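Local coordinates for protein glutathione-specific gamma-glutamylcyclotransferase (Saccharomyces cerevisiae S288c, PDB 5HWK) that cleaves glutathione, and no other gamma-glutamyl peptide, into 5-oxo-L-proline and the dipeptide Cys-Gly, at residues 36-40 with 71-75; 193-197 with 224-229. All coordinates share one frame. Numbering follows the deposited sequence.

Overall arrangement
Contact 1 sets strand 35-40 against helix 69-78. Contact 2 pairs helix 193-205 with helix 219-232 nearer the C-terminus. Their centres lie about 16 Å apart. Phe39 joins them. Its side chain leaves contact 1 and packs between the helices of contact 2: Phe39 CE2 is 3.4 Å from Tyr196 CE1, Phe39 CZ is 3.8 Å from Leu197 CD1, and Phe39 CG is 3.9 Å from Leu224 CD2. Neither contact touches the bound benzoic acid. The side chain of Trp40 is about 12 Å from the benzoic acid. The side chain of Leu197 is about 13 Å from the benzoic acid. The side chain of Leu197 is about 11 Å from that of Glu115, the probable proton acceptor, but its neighbour Tyr196 touches Glu115.

Contact 1. Residues 36-40 with 71-75; sequences ARRFW and FLKNV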
loop_
_atom_site.group_PDB
_atom_site.type_symbol
_atom_site.label_atom_id
_atom_site.label_comp_id
_atom_site.label_asym_id
_atom_site.label_seq_id
_atom_site.Cartn_x
_atom_site.Cartn_y
_atom_site.Cartn_z
ATOM N N ALA A 36 7.176 -1.143 -2.719
ATOM C CA ALA A 36 7.329 -1.211 -1.275
ATOM C C ALA A 36 6.342 -0.234 -0.644
ATOM O O ALA A 36 6.169 0.884 -1.133
ATOM C CB ALA A 36 8.730 -0.729 -0.876
ATOM N N ARG A 37 5.755 -0.608 0.488
ATOM C CA ARG A 37 4.832 0.284 1.202
ATOM C C ARG A 37 5.575 0.934 2.376
ATOM O O ARG A 37 6.255 0.236 3.132
ATOM C CB ARG A 37 3.633 -0.488 1.739
ATOM C CG ARG A 37 2.717 0.319 2.659
ATOM C CD ARG A 37 1.485 -0.442 3.101
ATOM N NE ARG A 37 1.870 -1.722 3.645
ATOM C CZ ARG A 37 1.217 -2.850 3.391
ATOM N NH1 ARG A 37 0.024 -2.823 2.772
ATOM N NH2 ARG A 37 1.720 -4.014 3.782
ATOM N N ARG A 38 5.499 2.262 2.475
ATOM C CA ARG A 38 6.188 2.974 3.546
ATOM C C ARG A 38 5.254 4.049 4.070
ATOM O O ARG A 38 4.448 4.618 3.333
ATOM C CB ARG A 38 7.485 3.654 3.021
ATOM C CG ARG A 38 8.632 2.691 2.666
ATOM C CD ARG A 38 9.143 2.002 3.909
ATOM N NE ARG A 38 10.278 1.108 3.705
ATOM C CZ ARG A 38 10.184 -0.189 3.420
ATOM N NH1 ARG A 38 8.991 -0.755 3.205
ATOM N NH2 ARG A 38 11.298 -0.915 3.320
ATOM N N PHE A 39 5.423 4.396 5.354
ATOM C CA PHE A 39 4.607 5.462 5.950
ATOM C C PHE A 39 5.309 6.812 5.746
ATOM O O PHE A 39 5.724 7.513 6.678
ATOM C CB PHE A 39 4.325 5.182 7.422
ATOM C CG PHE A 39 3.125 4.291 7.680
ATOM C CD1 PHE A 39 2.946 3.105 6.996
ATOM C CD2 PHE A 39 2.202 4.644 8.666
ATOM C CE1 PHE A 39 1.857 2.286 7.266
ATOM C CE2 PHE A 39 1.151 3.840 8.968
ATOM C CZ PHE A 39 0.951 2.671 8.262
ATOM N N TRP A 40 5.501 7.132 4.460
ATOM C CA TRP A 40 6.253 8.283 3.976
ATOM C C TRP A 40 5.375 9.346 3.345
ATOM O O TRP A 40 5.882 10.192 2.587
ATOM C CB TRP A 40 7.359 7.839 3.036
ATOM C CG TRP A 40 8.435 7.059 3.706
ATOM C CD1 TRP A 40 8.586 6.825 5.060
ATOM C CD2 TRP A 40 9.567 6.478 3.067
ATOM N NE1 TRP A 40 9.726 6.083 5.274
ATOM C CE2 TRP A 40 10.348 5.859 4.067
ATOM C CE3 TRP A 40 9.972 6.374 1.733
ATOM C CZ2 TRP A 40 11.514 5.150 3.773
ATOM C CZ3 TRP A 40 11.142 5.669 1.445
ATOM C CH2 TRP A 40 11.894 5.076 2.461
ATOM N N PHE A 71 16.648 5.129 -0.627
ATOM C CA PHE A 71 15.482 4.255 -0.752
ATOM C C PHE A 71 15.918 2.799 -0.851
ATOM O O PHE A 71 15.327 1.916 -0.207
ATOM C CB PHE A 71 14.629 4.583 -1.987
ATOM C CG PHE A 71 13.880 5.883 -1.939
ATOM C CD1 PHE A 71 13.964 6.740 -0.865
ATOM C CD2 PHE A 71 13.076 6.241 -3.001
ATOM C CE1 PHE A 71 13.270 7.933 -0.864
ATOM C CE2 PHE A 71 12.367 7.442 -2.991
ATOM C CZ PHE A 71 12.459 8.275 -1.916
ATOM N N LEU A 72 16.954 2.522 -1.663
ATOM C CA LEU A 72 17.381 1.143 -1.880
ATOM C C LEU A 72 17.919 0.526 -0.587
ATOM O O LEU A 72 17.595 -0.622 -0.246
ATOM C CB LEU A 72 18.412 1.103 -3.009
ATOM C CG LEU A 72 18.856 -0.277 -3.485
ATOM C CD1 LEU A 72 17.693 -1.190 -3.838
ATOM C CD2 LEU A 72 19.801 -0.161 -4.696
ATOM N N LYS A 73 18.735 1.271 0.161
ATOM C CA LYS A 73 19.213 0.727 1.422
ATOM C C LYS A 73 18.071 0.472 2.396
ATOM O O LYS A 73 18.077 -0.530 3.121
ATOM C CB LYS A 73 20.237 1.658 2.034
ATOM C CG LYS A 73 21.567 1.428 1.355
ATOM C CD LYS A 73 22.629 2.384 1.843
ATOM C CE LYS A 73 23.942 2.140 1.094
ATOM N NZ LYS A 73 24.622 0.874 1.496
ATOM N N ASN A 74 17.057 1.333 2.388
ATOM C CA ASN A 74 15.944 1.159 3.319
ATOM C C ASN A 74 15.108 -0.060 2.929
ATOM O O ASN A 74 14.692 -0.847 3.786
ATOM C CB ASN A 74 15.097 2.417 3.320
ATOM C CG ASN A 74 13.893 2.267 4.150
ATOM O OD1 ASN A 74 12.930 1.611 3.737
ATOM N ND2 ASN A 74 13.909 2.839 5.337
ATOM N N VAL A 75 14.860 -0.238 1.632
ATOM C CA VAL A 75 14.145 -1.426 1.194
ATOM C C VAL A 75 14.939 -2.687 1.493
ATOM O O VAL A 75 14.380 -3.681 1.974
ATOM C CB VAL A 75 13.750 -1.302 -0.281
ATOM C CG1 VAL A 75 13.285 -2.666 -0.824
ATOM C CG2 VAL A 75 12.721 -0.175 -0.464
HETATM O O HOH W 1 11.543 -3.583 2.403
#
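Arg38 carries the polar part of this strand-to-helix contact. Arg38 NE donates to Asn74 OD1 at 2.7 Å, and Arg38 NH2 donates to the same Asn74 OD1 at 3.0 Å. One amide oxygen thus takes two bonds near the guanidinium plane. Arg38 NH2 also makes a weak hydrogen bond to the backbone O of Asn74 at 3.4 Å. Water 1 accepts from Arg38 NH2 at 2.8 Å and donates to Val75 O at 2.9 Å. The remaining nitrogen, Arg38 NH1, folds back to Arg37 O at 2.9 Å. Tyr220 adds a cation-pi contact to Arg38. Arg37 does not face the helix. Its charge meets Asp218 in a salt bridge, and its NH1 bonds to the backbone O of Tyr13, a probable substrate-binding residue.

Apolar groups flank the arginine. Ala36 CB lies 4.1 Å from Val75 CG2. Trp40 CZ3 lies 3.8 Å from Phe71 CD1, over a face of the phenylalanine ring, with the planes at 41°. Trp40 NE1 makes a weak hydrogen bond to Glu174 O.

All three guanidinium nitrogens have acceptors, so a buried arginine can tie the edge strand to helix 69-78 without a carboxylate among these acceptors.

Contact 2. Residues 193-197 with 224-229; sequences NYEYL and LLETVN
This is an apolar helix-helix contact between helix 193-205 and helix 219-232, partly buried. Both segments, 193-197 and 224-229, are regular alpha helix, with phi near -60° and psi near -40°. They run roughly antiparallel. The N-to-C directions differ by 149°, the signed crossing angle is -149°, and the axes approach to 11.3 Å. The register sets Tyr194 opposite Val228, CA to CA 7.7 Å, and Leu197 opposite Leu225, 7.3 Å.

Leu197 points toward the partner helix. With chi1 t and chi2 p, its CD2 enters the space between three residues. Leu197 CD2 lies 4.2 Å from Leu224 CG, 4.0 Å from Leu225 CD1 and 4.0 Å from Val228 CG2. Leu225 is also chi1 t, chi2 p. These contacts fall at the i, i+1 and i+4 spacing that presents one face of a helix. The two helices belong to the C-terminal helical part of the ChaC-like protein, with helix 176-185 beside them, where Val228 touches Ala180. Phe39 of strand 35-40 touches both Leu197 and Leu224. Tyr196 touches Glu115, the probable proton acceptor.

Tyr194, chi1 t and chi2 near 64°, leaves its helix sideways and brings its ring against the partner. Tyr194 CD1 is 3.8 Å from Val228 CG1. Tyr194 CE1 is 4.1 Å from Leu225 CD1 and 3.4 Å from Asn229 OD1. Arg232 makes a cation-pi contact with the same tyrosine. At this end a water links the helices. Water 2 is 2.8 Å from Tyr194 OH and donates to Asn229 OD1 at 3.1 Å, with Asn229 chi1 m.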
loop_
_atom_site.group_PDB
_atom_site.type_symbol
_atom_site.label_atom_id
_atom_site.label_comp_id
_atom_site.label_asym_id
_atom_site.label_seq_id
_atom_site.Cartn_x
_atom_site.Cartn_y
_atom_site.Cartn_z
ATOM N N ASN A 193 -2.978 8.689 14.979
ATOM C CA ASN A 193 -2.161 8.089 13.918
ATOM C C ASN A 193 -1.834 6.648 14.303
ATOM O O ASN A 193 -1.762 5.766 13.435
ATOM C CB ASN A 193 -0.892 8.934 13.783
ATOM C CG ASN A 193 -0.129 8.744 12.460
ATOM O OD1 ASN A 193 0.708 9.592 12.189
ATOM N ND2 ASN A 193 -0.448 7.733 11.656
ATOM N N TYR A 194 -1.734 6.367 15.611
ATOM C CA TYR A 194 -1.492 5.002 16.050
ATOM C C TYR A 194 -2.622 4.075 15.641
ATOM O O TYR A 194 -2.365 2.935 15.224
ATOM C CB TYR A 194 -1.346 5.024 17.571
ATOM C CG TYR A 194 -1.304 3.710 18.284
ATOM C CD1 TYR A 194 -0.273 2.788 18.074
ATOM C CD2 TYR A 194 -2.194 3.459 19.319
ATOM C CE1 TYR A 194 -0.230 1.601 18.816
ATOM C CE2 TYR A 194 -2.162 2.319 20.006
ATOM C CZ TYR A 194 -1.189 1.398 19.769
ATOM O OH TYR A 194 -1.203 0.270 20.557
ATOM N N GLU A 195 -3.872 4.532 15.785
ATOM C CA GLU A 195 -5.022 3.715 15.372
ATOM C C GLU A 195 -4.919 3.366 13.875
ATOM O O GLU A 195 -5.256 2.243 13.484
ATOM C CB GLU A 195 -6.332 4.462 15.614
ATOM C CG GLU A 195 -7.525 3.621 15.278
ATOM C CD GLU A 195 -8.867 4.387 15.201
ATOM O OE1 GLU A 195 -8.889 5.614 14.900
ATOM O OE2 GLU A 195 -9.913 3.730 15.357
ATOM N N TYR A 196 -4.550 4.327 13.024
ATOM C CA TYR A 196 -4.379 4.004 11.609
ATOM C C TYR A 196 -3.373 2.865 11.407
ATOM O O TYR A 196 -3.636 1.904 10.656
ATOM C CB TYR A 196 -3.917 5.248 10.879
ATOM C CG TYR A 196 -3.570 5.089 9.431
ATOM C CD1 TYR A 196 -2.272 4.740 9.045
ATOM C CD2 TYR A 196 -4.532 5.327 8.444
ATOM C CE1 TYR A 196 -1.935 4.609 7.701
ATOM C CE2 TYR A 196 -4.210 5.213 7.075
ATOM C CZ TYR A 196 -2.930 4.818 6.718
ATOM O OH TYR A 196 -2.568 4.752 5.379
ATOM N N LEU A 197 -2.220 2.927 12.088
ATOM C CA LEU A 197 -1.248 1.839 11.964
ATOM C C LEU A 197 -1.809 0.534 12.493
ATOM O O LEU A 197 -1.630 -0.529 11.892
ATOM C CB LEU A 197 0.035 2.203 12.704
ATOM C CG LEU A 197 1.167 1.207 12.809
ATOM C CD1 LEU A 197 1.590 0.695 11.432
ATOM C CD2 LEU A 197 2.365 1.851 13.523
ATOM N N LEU A 224 8.122 -0.805 12.542
ATOM C CA LEU A 224 7.449 0.467 12.782
ATOM C C LEU A 224 6.517 0.381 14.000
ATOM O O LEU A 224 6.562 1.229 14.913
ATOM C CB LEU A 224 6.701 0.889 11.517
ATOM C CG LEU A 224 6.055 2.278 11.641
ATOM C CD1 LEU A 224 7.084 3.418 11.883
ATOM C CD2 LEU A 224 5.243 2.535 10.381
ATOM N N LEU A 225 5.701 -0.673 14.064
ATOM C CA LEU A 225 4.779 -0.803 15.183
ATOM C C LEU A 225 5.538 -1.041 16.483
ATOM O O LEU A 225 5.174 -0.471 17.509
ATOM C CB LEU A 225 3.777 -1.933 14.915
ATOM C CG LEU A 225 2.686 -2.189 15.985
ATOM C CD1 LEU A 225 1.910 -0.911 16.358
ATOM C CD2 LEU A 225 1.706 -3.284 15.552
ATOM N N GLU A 226 6.604 -1.859 16.460
ATOM C CA GLU A 226 7.381 -2.091 17.675
ATOM C C GLU A 226 7.972 -0.788 18.183
ATOM O O GLU A 226 7.974 -0.519 19.392
ATOM C CB GLU A 226 8.503 -3.094 17.414
ATOM C CG GLU A 226 8.042 -4.538 17.281
ATOM N N THR A 227 8.432 0.060 17.269
ATOM C CA THR A 227 9.054 1.310 17.678
ATOM C C THR A 227 8.020 2.306 18.188
ATOM O O THR A 227 8.260 2.983 19.194
ATOM C CB THR A 227 9.845 1.893 16.518
ATOM O OG1 THR A 227 10.754 0.899 16.047
ATOM C CG2 THR A 227 10.638 3.121 16.985
ATOM N N VAL A 228 6.862 2.401 17.523
ATOM C CA VAL A 228 5.772 3.244 18.013
ATOM C C VAL A 228 5.363 2.795 19.412
ATOM O O VAL A 228 5.164 3.621 20.309
ATOM C CB VAL A 228 4.571 3.170 17.052
ATOM C CG1 VAL A 228 3.323 3.801 17.664
ATOM C CG2 VAL A 228 4.899 3.899 15.772
ATOM N N ASN A 229 5.251 1.488 19.637
ATOM C CA ASN A 229 4.902 1.017 20.982
ATOM C C ASN A 229 5.963 1.401 22.010
ATOM O O ASN A 229 5.631 1.715 23.164
ATOM C CB ASN A 229 4.665 -0.494 20.977
ATOM C CG ASN A 229 3.331 -0.887 20.315
ATOM O OD1 ASN A 229 2.406 -0.089 20.258
ATOM N ND2 ASN A 229 3.227 -2.141 19.853
HETATM O O HOH W 2 0.052 -2.059 19.557
#